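Local coordinates for prohead core protein protease (Enterobacteria phage T4, PDB 5JBL) that serves as the serine protease of the prohead inner core, activating itself by autocatalytic cleavage and processing prohead proteins to free space for phage DNA, at residues 21-26 with 160-166; 63-67 with 124-129. The protein carries 3 engineered substitutions. One frame throughout, in Å; residues are numbered along the deposited sequence.

Contact 1: 21-26 with 160-166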
loop_
_atom_site.group_PDB
_atom_site.type_symbol
_atom_site.label_atom_id
_atom_site.label_comp_id
_atom_site.label_asym_id
_atom_site.label_seq_id
_atom_site.Cartn_x
_atom_site.Cartn_y
_atom_site.Cartn_z
ATOM N N ASN C 21 -26.847 -30.607 -4.292
ATOM C CA ASN C 21 -25.426 -30.663 -4.635
ATOM C C ASN C 21 -24.502 -30.553 -3.412
ATOM O O ASN C 21 -24.939 -30.713 -2.269
ATOM C CB ASN C 21 -25.084 -29.592 -5.681
ATOM C CG ASN C 21 -25.818 -28.286 -5.452
ATOM O OD1 ASN C 21 -25.464 -27.495 -4.569
ATOM N ND2 ASN C 21 -26.842 -28.041 -6.270
ATOM N N GLU C 22 -23.215 -30.295 -3.670
ATOM C CA GLU C 22 -22.161 -30.259 -2.667
ATOM C C GLU C 22 -21.958 -28.857 -2.097
ATOM O O GLU C 22 -22.420 -27.867 -2.678
ATOM C CB GLU C 22 -20.866 -30.769 -3.292
ATOM C CG GLU C 22 -20.875 -32.257 -3.583
ATOM C CD GLU C 22 -19.602 -32.718 -4.260
ATOM O OE1 GLU C 22 -18.781 -31.852 -4.637
ATOM O OE2 GLU C 22 -19.425 -33.946 -4.422
ATOM N N PRO C 23 -21.275 -28.747 -0.945
ATOM C CA PRO C 23 -21.131 -27.439 -0.282
ATOM C C PRO C 23 -20.213 -26.490 -1.040
ATOM O O PRO C 23 -19.116 -26.857 -1.475
ATOM C CB PRO C 23 -20.546 -27.787 1.092
ATOM C CG PRO C 23 -19.955 -29.122 0.946
ATOM C CD PRO C 23 -20.717 -29.837 -0.126
ATOM N N GLN C 24 -20.661 -25.244 -1.157
ATOM C CA GLN C 24 -19.956 -24.226 -1.919
ATOM C C GLN C 24 -19.974 -22.915 -1.144
ATOM O O GLN C 24 -20.737 -22.741 -0.191
ATOM C CB GLN C 24 -20.603 -24.063 -3.305
ATOM C CG GLN C 24 -22.004 -23.464 -3.256
ATOM C CD GLN C 24 -22.611 -23.245 -4.640
ATOM O OE1 GLN C 24 -23.268 -24.134 -5.180
ATOM N NE2 GLN C 24 -22.404 -22.059 -5.209
ATOM N N LEU C 25 -19.109 -21.996 -1.550
ATOM C CA LEU C 25 -19.142 -20.650 -1.002
ATOM C C LEU C 25 -20.367 -19.932 -1.543
ATOM O O LEU C 25 -20.564 -19.871 -2.757
ATOM C CB LEU C 25 -17.869 -19.890 -1.386
ATOM C CG LEU C 25 -17.728 -18.429 -0.940
ATOM C CD1 LEU C 25 -17.573 -18.322 0.580
ATOM C CD2 LEU C 25 -16.582 -17.703 -1.660
ATOM N N LEU C 26 -21.184 -19.391 -0.643
ATOM C CA LEU C 26 -22.394 -18.643 -0.982
ATOM C C LEU C 26 -22.190 -17.201 -0.523
ATOM O O LEU C 26 -22.082 -16.940 0.683
ATOM C CB LEU C 26 -23.620 -19.272 -0.318
ATOM C CG LEU C 26 -23.945 -20.707 -0.707
ATOM C CD1 LEU C 26 -25.025 -21.310 0.220
ATOM C CD2 LEU C 26 -24.361 -20.772 -2.181
ATOM N N SER C 160 -23.016 -10.894 2.727
ATOM C CA SER C 160 -22.660 -11.956 3.658
ATOM C C SER C 160 -21.936 -13.055 2.897
ATOM O O SER C 160 -22.058 -13.164 1.675
ATOM C CB SER C 160 -23.901 -12.523 4.378
ATOM O OG SER C 160 -24.842 -13.071 3.452
ATOM N N ARG C 161 -21.150 -13.844 3.634
ATOM C CA ARG C 161 -20.457 -15.017 3.115
ATOM C C ARG C 161 -20.819 -16.250 3.936
ATOM O O ARG C 161 -20.950 -16.183 5.161
ATOM C CB ARG C 161 -18.932 -14.822 3.131
ATOM C CG ARG C 161 -18.411 -13.719 2.232
ATOM C CD ARG C 161 -16.892 -13.729 2.208
ATOM N NE ARG C 161 -16.331 -12.625 2.963
ATOM C CZ ARG C 161 -15.089 -12.577 3.421
ATOM N NH1 ARG C 161 -14.261 -13.597 3.226
ATOM N NH2 ARG C 161 -14.679 -11.503 4.082
ATOM N N GLY C 162 -20.968 -17.388 3.270
ATOM C CA GLY C 162 -21.261 -18.590 4.019
ATOM C C GLY C 162 -20.960 -19.811 3.182
ATOM O O GLY C 162 -20.554 -19.707 2.022
ATOM N N LEU C 163 -21.184 -20.981 3.785
ATOM C CA LEU C 163 -20.939 -22.262 3.143
ATOM C C LEU C 163 -22.218 -23.081 3.164
ATOM O O LEU C 163 -22.819 -23.270 4.226
ATOM C CB LEU C 163 -19.815 -23.036 3.843
ATOM C CG LEU C 163 -18.443 -22.360 3.843
ATOM C CD1 LEU C 163 -17.507 -23.053 4.822
ATOM C CD2 LEU C 163 -17.852 -22.344 2.437
ATOM N N GLY C 164 -22.633 -23.566 2.004
ATOM C CA GLY C 164 -23.841 -24.370 1.958
ATOM C C GLY C 164 -24.065 -24.929 0.572
ATOM O O GLY C 164 -23.181 -24.890 -0.285
ATOM N N SER C 165 -25.273 -25.451 0.361
ATOM C CA SER C 165 -25.664 -26.017 -0.920
ATOM C C SER C 165 -27.072 -25.540 -1.250
ATOM O O SER C 165 -27.790 -25.017 -0.393
ATOM C CB SER C 165 -25.585 -27.547 -0.908
ATOM O OG SER C 165 -26.353 -28.104 0.146
ATOM N N LEU C 166 -27.467 -25.735 -2.509
ATOM C CA LEU C 166 -28.701 -25.181 -3.043
ATOM C C LEU C 166 -29.530 -26.288 -3.674
ATOM O O LEU C 166 -28.993 -27.266 -4.198
ATOM C CB LEU C 166 -28.401 -24.096 -4.090
ATOM C CG LEU C 166 -27.486 -22.964 -3.620
ATOM C CD1 LEU C 166 -27.089 -22.061 -4.788
ATOM C CD2 LEU C 166 -28.187 -22.159 -2.537
HETATM O O HOH W 1 -24.264 -16.029 2.431
#
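Leu26 packs against Gly164 and Leu166 where the N-terminal strand pairs antiparallel with strand 157-168, adding an edge strand to a mixed sheet. The N-terminus of this protease blocks its catalytic centre, and this pairing is consistent with a way of holding it there. The short strand segments run at 152° to each other. Gln24 and Gly164 form one hydrogen-bonded pair and Leu26 and Gly162 the next, with Leu25 and Leu163 as the non-hydrogen-bonded pair between. Gln24 N lies 2.7 Å from Gly164 O, and Leu26 N bonds to Gly162 O at 2.8 Å.

The tight part is the face bearing Leu26. With CG anti to the carbonyl carbon (chi1 -61°), Leu26 reaches across its partner strand: CD1 sits 3.7 Å from Gly164 CA, since no side chain stands between them. Leu26 and Leu166 pass in opposite senses, Leu26 CD2 4.0 Å from Leu166 CD1. Tyr76, Phe180 and Arg74 close round Leu26 from outside the pair. On the other face Leu25 and Leu163 merely graze, CD1 to CD2 at 4.4 Å.

Packing thins toward the chain start. Asn21 is exposed and poorly ordered, and its OD1 takes a weak bond from Leu166 N (3.4 Å). Ser165 sets its CB against the carbonyl oxygens of Asn21 and Glu22, while its OG is bonded to Asn177.

At the far end Leu26 O accepts twice, from Gly162 N at 2.9 Å and from a water at 2.9 Å; Ser160 OG, itself bonded to Trp30 NE1, also contacts that water.

Contact 2: 63-67 with 124-129; sequences FLQAE and WKGNDV. Engineered in segment 63-67: Leu64 (natural residue Met).
Gln65 lies alongside Asp128, and Asp128 OD1 rests against both the CG and the amide nitrogen of Gln65. In Gln65 CG stands anti to the carbonyl carbon (chi1 -63°) and the chain beyond is extended, which carries the amide along Asp128. Gln65 NE2 donates to Asp128 OD1 over 3.1 Å. The oxygen lies in the amide plane of Gln65, but the nitrogen comes to it from 40° above the carboxylate plane, the two flat groups being turned 50° apart. A water spans Asp128 OD1 and Ala66 O, donating to both, so OD1 accepts two bonds.

On the face bearing Leu64 and Val129 the contacts are apolar; next to it Ala66 CB meets the edge of the Trp124 ring, 4.1 Å from CZ3, and Val129 CG2 rests 3.5 Å above one ring face, toward the rim. The engineered Leu64 touches Val129 through CB, 4.1 Å from CG2. Leu81, Glu82 and Val85 of helix 78-93 pack on Trp124.

Backbone bonds set the register: Val129 N to Leu64 O and Ala66 N to Asn127 O, each 2.8 Å. Val129 O takes Phe63 N at 2.8 Å and, weakly, Leu64 N at 3.4 Å. Two residues thus face one, a classic beta bulge where strand 53-65 joins the hairpin of strands 115-125 and 128-135, closed by a type II' turn from Lys125 to Asp128.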
loop_
_atom_site.group_PDB
_atom_site.type_symbol
_atom_site.label_atom_id
_atom_site.label_comp_id
_atom_site.label_asym_id
_atom_site.label_seq_id
_atom_site.Cartn_x
_atom_site.Cartn_y
_atom_site.Cartn_z
ATOM N N PHE C 63 -29.003 -6.818 7.771
ATOM C CA PHE C 63 -27.793 -7.460 7.279
ATOM C C PHE C 63 -28.063 -8.739 6.496
ATOM O O PHE C 63 -27.250 -9.099 5.651
ATOM C CB PHE C 63 -26.844 -7.791 8.439
ATOM C CG PHE C 63 -26.137 -6.589 9.048
ATOM C CD1 PHE C 63 -26.223 -5.332 8.476
ATOM C CD2 PHE C 63 -25.387 -6.741 10.208
ATOM C CE1 PHE C 63 -25.566 -4.232 9.044
ATOM C CE2 PHE C 63 -24.725 -5.666 10.780
ATOM C CZ PHE C 63 -24.810 -4.401 10.194
ATOM N N LEU C 64 -29.157 -9.441 6.781
ATOM C CA LEU C 64 -29.561 -10.641 6.056
ATOM C C LEU C 64 -31.079 -10.751 6.119
ATOM O O LEU C 64 -31.727 -10.173 6.997
ATOM C CB LEU C 64 -28.930 -11.920 6.637
ATOM C CG LEU C 64 -27.403 -12.040 6.692
ATOM C CD1 LEU C 64 -26.891 -11.545 8.038
ATOM C CD2 LEU C 64 -26.950 -13.460 6.429
ATOM N N GLN C 65 -31.645 -11.512 5.189
ATOM C CA GLN C 65 -33.092 -11.683 5.117
ATOM C C GLN C 65 -33.455 -13.131 4.850
ATOM O O GLN C 65 -32.894 -13.751 3.945
ATOM C CB GLN C 65 -33.693 -10.820 4.021
ATOM C CG GLN C 65 -33.520 -9.348 4.255
ATOM C CD GLN C 65 -34.179 -8.540 3.176
ATOM O OE1 GLN C 65 -33.617 -8.362 2.099
ATOM N NE2 GLN C 65 -35.399 -8.082 3.438
ATOM N N ALA C 66 -34.423 -13.644 5.613
ATOM C CA ALA C 66 -34.982 -14.973 5.432
ATOM C C ALA C 66 -36.274 -14.896 4.632
ATOM O O ALA C 66 -36.942 -13.858 4.585
ATOM C CB ALA C 66 -35.268 -15.634 6.789
ATOM N N GLU C 67 -36.604 -16.014 3.987
ATOM C CA GLU C 67 -37.921 -16.246 3.386
ATOM C C GLU C 67 -38.228 -15.256 2.268
ATOM O O GLU C 67 -39.392 -14.963 1.992
ATOM C CB GLU C 67 -39.023 -16.206 4.447
ATOM C CG GLU C 67 -38.887 -17.256 5.532
ATOM C CD GLU C 67 -39.126 -18.670 5.024
ATOM O OE1 GLU C 67 -39.780 -18.834 3.966
ATOM O OE2 GLU C 67 -38.667 -19.622 5.692
ATOM N N TRP C 124 -33.024 -10.377 15.463
ATOM C CA TRP C 124 -34.093 -10.655 14.508
ATOM C C TRP C 124 -35.240 -9.658 14.658
ATOM O O TRP C 124 -35.573 -9.228 15.763
ATOM C CB TRP C 124 -34.629 -12.083 14.675
ATOM C CG TRP C 124 -33.738 -13.169 14.109
ATOM C CD1 TRP C 124 -32.729 -13.820 14.760
ATOM C CD2 TRP C 124 -33.793 -13.743 12.784
ATOM N NE1 TRP C 124 -32.148 -14.761 13.928
ATOM C CE2 TRP C 124 -32.779 -14.730 12.711
ATOM C CE3 TRP C 124 -34.586 -13.508 11.655
ATOM C CZ2 TRP C 124 -32.544 -15.481 11.561
ATOM C CZ3 TRP C 124 -34.358 -14.266 10.512
ATOM C CH2 TRP C 124 -33.344 -15.241 10.473
ATOM N N LYS C 125 -35.841 -9.290 13.534
ATOM C CA LYS C 125 -37.065 -8.492 13.523
ATOM C C LYS C 125 -37.928 -9.074 12.404
ATOM O O LYS C 125 -37.729 -8.750 11.228
ATOM C CB LYS C 125 -36.762 -7.012 13.313
ATOM C CG LYS C 125 -37.967 -6.143 12.975
ATOM C CD LYS C 125 -38.648 -5.602 14.214
ATOM C CE LYS C 125 -37.787 -4.553 14.902
ATOM N NZ LYS C 125 -38.485 -3.966 16.075
ATOM N N GLY C 126 -38.860 -9.951 12.766
ATOM C CA GLY C 126 -39.602 -10.681 11.743
ATOM C C GLY C 126 -38.680 -11.629 10.992
ATOM O O GLY C 126 -37.961 -12.441 11.591
ATOM N N ASN C 127 -38.673 -11.516 9.663
ATOM C CA ASN C 127 -37.829 -12.357 8.825
ATOM C C ASN C 127 -36.494 -11.712 8.493
ATOM O O ASN C 127 -35.734 -12.276 7.692
ATOM C CB ASN C 127 -38.569 -12.717 7.530
ATOM C CG ASN C 127 -39.718 -13.683 7.770
ATOM O OD1 ASN C 127 -39.648 -14.533 8.655
ATOM N ND2 ASN C 127 -40.796 -13.532 7.007
ATOM N N ASP C 128 -36.175 -10.574 9.107
ATOM C CA ASP C 128 -34.959 -9.833 8.804
ATOM C C ASP C 128 -33.980 -9.912 9.962
ATOM O O ASP C 128 -34.373 -9.794 11.124
ATOM C CB ASP C 128 -35.276 -8.370 8.501
ATOM C CG ASP C 128 -36.058 -8.210 7.217
ATOM O OD1 ASP C 128 -35.870 -9.042 6.301
ATOM O OD2 ASP C 128 -36.865 -7.268 7.120
ATOM N N VAL C 129 -32.700 -10.073 9.636
ATOM C CA VAL C 129 -31.632 -10.058 10.628
ATOM C C VAL C 129 -31.070 -8.644 10.641
ATOM O O VAL C 129 -30.535 -8.175 9.634
ATOM C CB VAL C 129 -30.547 -11.093 10.304
ATOM C CG1 VAL C 129 -29.558 -11.189 11.452
ATOM C CG2 VAL C 129 -31.181 -12.444 10.014
HETATM O O HOH W 2 -37.365 -10.970 4.882
#

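In the fold
Contact 1 lies in the mixed sheet, contact 2 in the antiparallel one. Their centres are about 19 Å apart, yet they meet where Ser160 OG packs on Leu64 CD2 at 3.7 Å. Both lie near Glu28, at one of the inferred autolysis sites: its side chain is about 6 Å from that of Leu64, and about 4 Å from that of Leu26, two residues before it on the same strand. Each also approaches an active-site position altered in this structure: between side chains, Arg161 of contact 1 is about 5 Å from Ala104, and Leu64 of contact 2 about 9 Å from Ala159. Arg161 forms salt bridges with Asp187 and Glu101.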